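Local coordinates for putative NADP oxidoreductase BF3122 (Bacteroides fragilis, PDB 3D1L), which probably acts as an NADP-dependent oxidoreductase, binding the dinucleotide in a Rossmann-type domain, although its substrate and reaction are not established, at residues 23-28 and 118-123; 95-100 and 149-154. All blocks are in the same frame, centred on the assembly; numbering follows the deposited sequence.

Both contacts pack a helix against one mixed sheet, and their centres lie 12 Å apart. Contact 1 brings helix 20-31 to strand 117-122; contact 2 brings helix 146-157 to strand 97-100. Those two strands are parallel neighbours, joined by probable hydrogen bonds from Phe120 N to His100 O (2.9 Å) and from Gly118 N to Met98 O (3.0 Å). Phe120 also bridges the contacts through packing, its CE1 lying 3.4 Å from Leu152 O. Contact 1 lies near a ligand: the side chain of Pro122 is about 9 Å from a bound 2-mercapto-propion aldehyde, whose pocket includes Gln124 and Thr125, just after the 118-123 segment.

Contact 1 of 2, residues 23-28 and 118-123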
loop_
_atom_site.group_PDB
_atom_site.type_symbol
_atom_site.label_atom_id
_atom_site.label_comp_id
_atom_site.label_asym_id
_atom_site.label_seq_id
_atom_site.Cartn_x
_atom_site.Cartn_y
_atom_site.Cartn_z
ATOM N N THR B 23 -0.025 15.323 -16.362
ATOM C CA THR B 23 -1.185 14.634 -16.928
ATOM C C THR B 23 -2.407 14.798 -16.029
ATOM O O THR B 23 -3.465 15.244 -16.476
ATOM C CB THR B 23 -0.846 13.136 -17.168
ATOM O OG1 THR B 23 0.150 13.039 -18.202
ATOM C CG2 THR B 23 -2.073 12.311 -17.558
ATOM N N ASN B 24 -2.245 14.493 -14.750
ATOM C CA ASN B 24 -3.328 14.623 -13.792
ATOM C C ASN B 24 -3.766 16.077 -13.572
ATOM O O ASN B 24 -4.951 16.366 -13.542
ATOM C CB ASN B 24 -2.932 13.956 -12.464
ATOM C CG ASN B 24 -3.016 12.429 -12.530
ATOM O OD1 ASN B 24 -4.107 11.860 -12.479
ATOM N ND2 ASN B 24 -1.863 11.762 -12.646
ATOM N N LEU B 25 -2.804 16.983 -13.434
ATOM C CA LEU B 25 -3.104 18.395 -13.261
ATOM C C LEU B 25 -3.778 18.940 -14.506
ATOM O O LEU B 25 -4.681 19.734 -14.409
ATOM C CB LEU B 25 -1.837 19.195 -12.948
ATOM C CG LEU B 25 -1.949 20.714 -12.762
ATOM C CD1 LEU B 25 -2.968 21.115 -11.662
ATOM C CD2 LEU B 25 -0.593 21.316 -12.442
ATOM N N ALA B 26 -3.339 18.523 -15.685
ATOM C CA ALA B 26 -4.012 18.978 -16.922
ATOM C C ALA B 26 -5.449 18.502 -17.014
ATOM O O ALA B 26 -6.316 19.276 -17.376
ATOM C CB ALA B 26 -3.214 18.588 -18.187
ATOM N N LYS B 27 -5.705 17.244 -16.674
ATOM C CA LYS B 27 -7.072 16.697 -16.726
ATOM C C LYS B 27 -8.035 17.411 -15.757
ATOM O O LYS B 27 -9.161 17.723 -16.121
ATOM C CB LYS B 27 -7.066 15.184 -16.477
ATOM C CG LYS B 27 -6.552 14.361 -17.688
ATOM C CD LYS B 27 -6.020 12.963 -17.256
ATOM C CE LYS B 27 -7.126 11.947 -17.016
ATOM N NZ LYS B 27 -6.617 10.541 -16.862
ATOM N N ALA B 28 -7.560 17.700 -14.542
ATOM C CA ALA B 28 -8.347 18.395 -13.545
ATOM C C ALA B 28 -8.691 19.824 -14.002
ATOM O O ALA B 28 -9.831 20.263 -13.842
ATOM C CB ALA B 28 -7.629 18.396 -12.213
ATOM N N GLY B 118 6.410 31.737 -10.269
ATOM C CA GLY B 118 5.919 31.137 -9.039
ATOM C C GLY B 118 6.040 29.638 -9.043
ATOM O O GLY B 118 6.630 29.059 -9.950
ATOM N N VAL B 119 5.506 29.017 -7.995
ATOM C CA VAL B 119 5.524 27.576 -7.831
ATOM C C VAL B 119 4.077 27.181 -7.612
ATOM O O VAL B 119 3.365 27.827 -6.860
ATOM C CB VAL B 119 6.396 27.153 -6.623
ATOM C CG1 VAL B 119 6.363 25.633 -6.412
ATOM C CG2 VAL B 119 7.821 27.627 -6.813
ATOM N N PHE B 120 3.649 26.139 -8.301
ATOM C CA PHE B 120 2.266 25.684 -8.327
ATOM C C PHE B 120 2.346 24.182 -8.020
ATOM O O PHE B 120 2.371 23.369 -8.947
ATOM C CB PHE B 120 1.753 25.912 -9.743
ATOM C CG PHE B 120 0.262 25.895 -9.898
ATOM C CD1 PHE B 120 -0.548 26.807 -9.228
ATOM C CD2 PHE B 120 -0.321 25.030 -10.806
ATOM C CE1 PHE B 120 -1.920 26.811 -9.407
ATOM C CE2 PHE B 120 -1.710 25.030 -11.013
ATOM C CZ PHE B 120 -2.512 25.931 -10.314
ATOM N N TYR B 121 2.416 23.826 -6.728
ATOM C CA TYR B 121 2.818 22.462 -6.297
ATOM C C TYR B 121 1.679 21.605 -5.696
ATOM O O TYR B 121 1.353 21.760 -4.535
ATOM C CB TYR B 121 3.956 22.569 -5.269
ATOM C CG TYR B 121 4.446 21.248 -4.674
ATOM C CD1 TYR B 121 4.872 20.178 -5.494
ATOM C CD2 TYR B 121 4.577 21.106 -3.293
ATOM C CE1 TYR B 121 5.337 18.988 -4.934
ATOM C CE2 TYR B 121 5.061 19.941 -2.724
ATOM C CZ TYR B 121 5.434 18.891 -3.534
ATOM O OH TYR B 121 5.910 17.762 -2.925
ATOM N N PRO B 122 1.046 20.741 -6.498
ATOM C CA PRO B 122 0.098 19.800 -5.900
ATOM C C PRO B 122 0.832 18.556 -5.392
ATOM O O PRO B 122 1.473 17.874 -6.177
ATOM C CB PRO B 122 -0.838 19.449 -7.062
ATOM C CG PRO B 122 -0.003 19.620 -8.319
ATOM C CD PRO B 122 1.123 20.612 -7.971
HETATM N N MSE B 123 0.753 18.292 -4.088
HETATM C CA MSE B 123 1.538 17.231 -3.441
HETATM C C MSE B 123 0.663 16.000 -3.311
HETATM O O MSE B 123 -0.283 15.957 -2.531
HETATM C CB MSE B 123 1.998 17.696 -2.050
HETATM C CG MSE B 123 3.066 16.828 -1.406
HETATM SE SE MSE B 123 3.600 17.503 0.339
HETATM C CE MSE B 123 1.877 17.326 1.198
#
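Two side chains trans about their first torsion make this contact: Leu25 (chi1 179°) sends its isobutyl group off the helix, and Phe120 (chi1 -163°) carries its ring out from the strand to meet it. The chi2 of Leu25, 56°, then sets its two methyls so that CD2 approaches the ring at its edge, near the ring plane and not over a face. Leu25 CD2 lies 4.1 Å from Phe120 CD2 and equally far from CE2, so the methyl sits against the bond between these two ring carbons. The other methyl, Leu25 CD1, sits 4.2 Å from Phe120 CE2, lifted further out of the ring plane than CD2. A looser touch, 4.5 Å between Leu25 CD2 and Pro122 CG, adds the proline ring two residues further along the strand. Phe120 and Pro122 both direct their side chains at the helix, whereas the intervening Tyr121 points away, the alternation expected of an extended strand.

Helix 20-31 follows strand 12-16 and a GxGxxA pattern at Gly17, Gly19 and Ala22, consistent with the dinucleotide-binding helix of a Rossmann fold; Leu25 lies near that pattern without touching it. Strand 139-143 completes the surroundings: Phe139 touches both Leu25 and Pro122, and its ring meets that of Phe120 at an inclined angle. Beyond Phe120, helix 146-157 contributes Leu152, Ile155 and Ala156.

All three touching residues are buried, yet just 120 Å² is hidden between the segments, and the nearest CA pair, Leu25 and Pro122, is 8.1 Å apart. With separations of 4.1 Å or more and exclusively apolar partners, the chemistry implies dispersion and exclusion of water, with no directional bond to fix the helix against the strand.

Contact 2 of 2, residues 95-100 and 149-154; sequences EALMVH and AAFLKA
In the Rossmann-type sheet, strand 97-100 lies between strands 71-74 and 117-122, and helix 146-157 packs across it through Leu97, Val99, Phe151 and Leu152. Leu97 CD2 is the central atom: it stands 3.6 Å from Phe151 CD2, at the ring edge and near its plane, and 3.9 Å from Leu152 CG. The two leucines meet tip to tip, while Leu97 and Phe151 run past each other in opposing directions. Leu152, with CG trans to its carbonyl carbon (chi1 -67°), presents both methyls to Val99, whose CG1 is 3.7 Å from CD1 and from CD2.

The axes of strand and helix approach to 11.0 Å and cross at -61°, so side chains alone span the gap. The helix follows strand 139-143, which is antiparallel to its neighbour 117-122, and Leu152 also rests on Ile141 and Ala143 of that strand and on Leu71. The helix thus overlies several strands of the sheet. Phe151, itself partly exposed, forms a cation-pi interaction with Lys70, whose backbone is hydrogen-bonded to that of Leu97.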
loop_
_atom_site.group_PDB
_atom_site.type_symbol
_atom_site.label_atom_id
_atom_site.label_comp_id
_atom_site.label_asym_id
_atom_site.label_seq_id
_atom_site.Cartn_x
_atom_site.Cartn_y
_atom_site.Cartn_z
ATOM N N GLU B 95 2.904 39.910 -19.016
ATOM C CA GLU B 95 2.082 39.407 -17.889
ATOM C C GLU B 95 1.961 37.882 -17.773
ATOM O O GLU B 95 1.293 37.402 -16.865
ATOM C CB GLU B 95 0.671 39.997 -17.962
ATOM C CG GLU B 95 -0.124 39.436 -19.122
ATOM C CD GLU B 95 -1.495 40.062 -19.260
ATOM O OE1 GLU B 95 -1.675 40.831 -20.224
ATOM O OE2 GLU B 95 -2.381 39.774 -18.407
ATOM N N ALA B 96 2.533 37.125 -18.709
ATOM C CA ALA B 96 2.503 35.652 -18.596
ATOM C C ALA B 96 3.152 35.202 -17.291
ATOM O O ALA B 96 4.138 35.788 -16.842
ATOM C CB ALA B 96 3.189 34.999 -19.776
ATOM N N LEU B 97 2.579 34.183 -16.671
ATOM C CA LEU B 97 3.126 33.657 -15.432
ATOM C C LEU B 97 3.835 32.328 -15.702
ATOM O O LEU B 97 3.223 31.411 -16.271
ATOM C CB LEU B 97 1.965 33.542 -14.423
ATOM C CG LEU B 97 2.040 33.181 -12.943
ATOM C CD1 LEU B 97 3.307 33.674 -12.281
ATOM C CD2 LEU B 97 0.795 33.699 -12.169
HETATM N N MSE B 98 5.125 32.232 -15.369
HETATM C CA MSE B 98 5.828 30.920 -15.443
HETATM C C MSE B 98 5.923 30.309 -14.073
HETATM O O MSE B 98 6.494 30.903 -13.144
HETATM C CB MSE B 98 7.254 30.935 -16.024
HETATM C CG MSE B 98 7.748 32.187 -16.652
HETATM SE SE MSE B 98 6.675 32.829 -18.107
HETATM C CE MSE B 98 6.742 31.213 -19.159
ATOM N N VAL B 99 5.367 29.116 -13.955
ATOM C CA VAL B 99 5.441 28.357 -12.718
ATOM C C VAL B 99 6.048 26.984 -12.960
ATOM O O VAL B 99 5.966 26.427 -14.058
ATOM C CB VAL B 99 4.046 28.238 -12.013
ATOM C CG1 VAL B 99 3.432 29.620 -11.808
ATOM C CG2 VAL B 99 3.088 27.317 -12.784
ATOM N N HIS B 100 6.695 26.448 -11.934
ATOM C CA HIS B 100 7.061 25.044 -11.969
ATOM C C HIS B 100 6.309 24.297 -10.888
ATOM O O HIS B 100 5.662 24.908 -10.045
ATOM C CB HIS B 100 8.562 24.845 -11.899
ATOM C CG HIS B 100 9.168 25.230 -10.597
ATOM N ND1 HIS B 100 9.034 24.457 -9.458
ATOM C CD2 HIS B 100 9.935 26.290 -10.247
ATOM C CE1 HIS B 100 9.704 25.022 -8.467
ATOM N NE2 HIS B 100 10.254 26.136 -8.917
ATOM N N ALA B 149 0.310 35.453 -6.810
ATOM C CA ALA B 149 -0.095 34.413 -5.852
ATOM C C ALA B 149 -1.617 34.290 -5.732
ATOM O O ALA B 149 -2.125 33.167 -5.668
ATOM C CB ALA B 149 0.546 34.626 -4.467
ATOM N N ALA B 150 -2.333 35.424 -5.695
ATOM C CA ALA B 150 -3.798 35.405 -5.668
ATOM C C ALA B 150 -4.388 34.748 -6.912
ATOM O O ALA B 150 -5.348 33.973 -6.828
ATOM C CB ALA B 150 -4.381 36.837 -5.487
ATOM N N PHE B 151 -3.810 35.063 -8.061
ATOM C CA PHE B 151 -4.156 34.423 -9.323
ATOM C C PHE B 151 -3.955 32.897 -9.321
ATOM O O PHE B 151 -4.864 32.154 -9.696
ATOM C CB PHE B 151 -3.325 35.047 -10.443
ATOM C CG PHE B 151 -3.654 34.521 -11.791
ATOM C CD1 PHE B 151 -4.866 34.844 -12.398
ATOM C CD2 PHE B 151 -2.760 33.723 -12.473
ATOM C CE1 PHE B 151 -5.187 34.348 -13.670
ATOM C CE2 PHE B 151 -3.073 33.231 -13.739
ATOM C CZ PHE B 151 -4.300 33.551 -14.327
ATOM N N LEU B 152 -2.764 32.432 -8.934
ATOM C CA LEU B 152 -2.494 30.970 -8.811
ATOM C C LEU B 152 -3.427 30.275 -7.807
ATOM O O LEU B 152 -3.983 29.227 -8.094
ATOM C CB LEU B 152 -1.024 30.695 -8.455
ATOM C CG LEU B 152 0.067 31.030 -9.479
ATOM C CD1 LEU B 152 1.469 30.873 -8.898
ATOM C CD2 LEU B 152 -0.082 30.201 -10.787
ATOM N N LYS B 153 -3.615 30.877 -6.639
ATOM C CA LYS B 153 -4.521 30.316 -5.640
ATOM C C LYS B 153 -5.970 30.206 -6.113
ATOM O O LYS B 153 -6.676 29.257 -5.773
ATOM C CB LYS B 153 -4.455 31.127 -4.349
ATOM C CG LYS B 153 -3.153 30.909 -3.605
ATOM C CD LYS B 153 -2.917 32.015 -2.557
ATOM C CE LYS B 153 -3.908 31.928 -1.439
ATOM N NZ LYS B 153 -3.725 33.091 -0.529
ATOM N N ALA B 154 -6.399 31.178 -6.898
ATOM C CA ALA B 154 -7.734 31.174 -7.434
ATOM C C ALA B 154 -7.887 30.017 -8.408
ATOM O O ALA B 154 -8.907 29.317 -8.383
ATOM C CB ALA B 154 -8.053 32.511 -8.100
#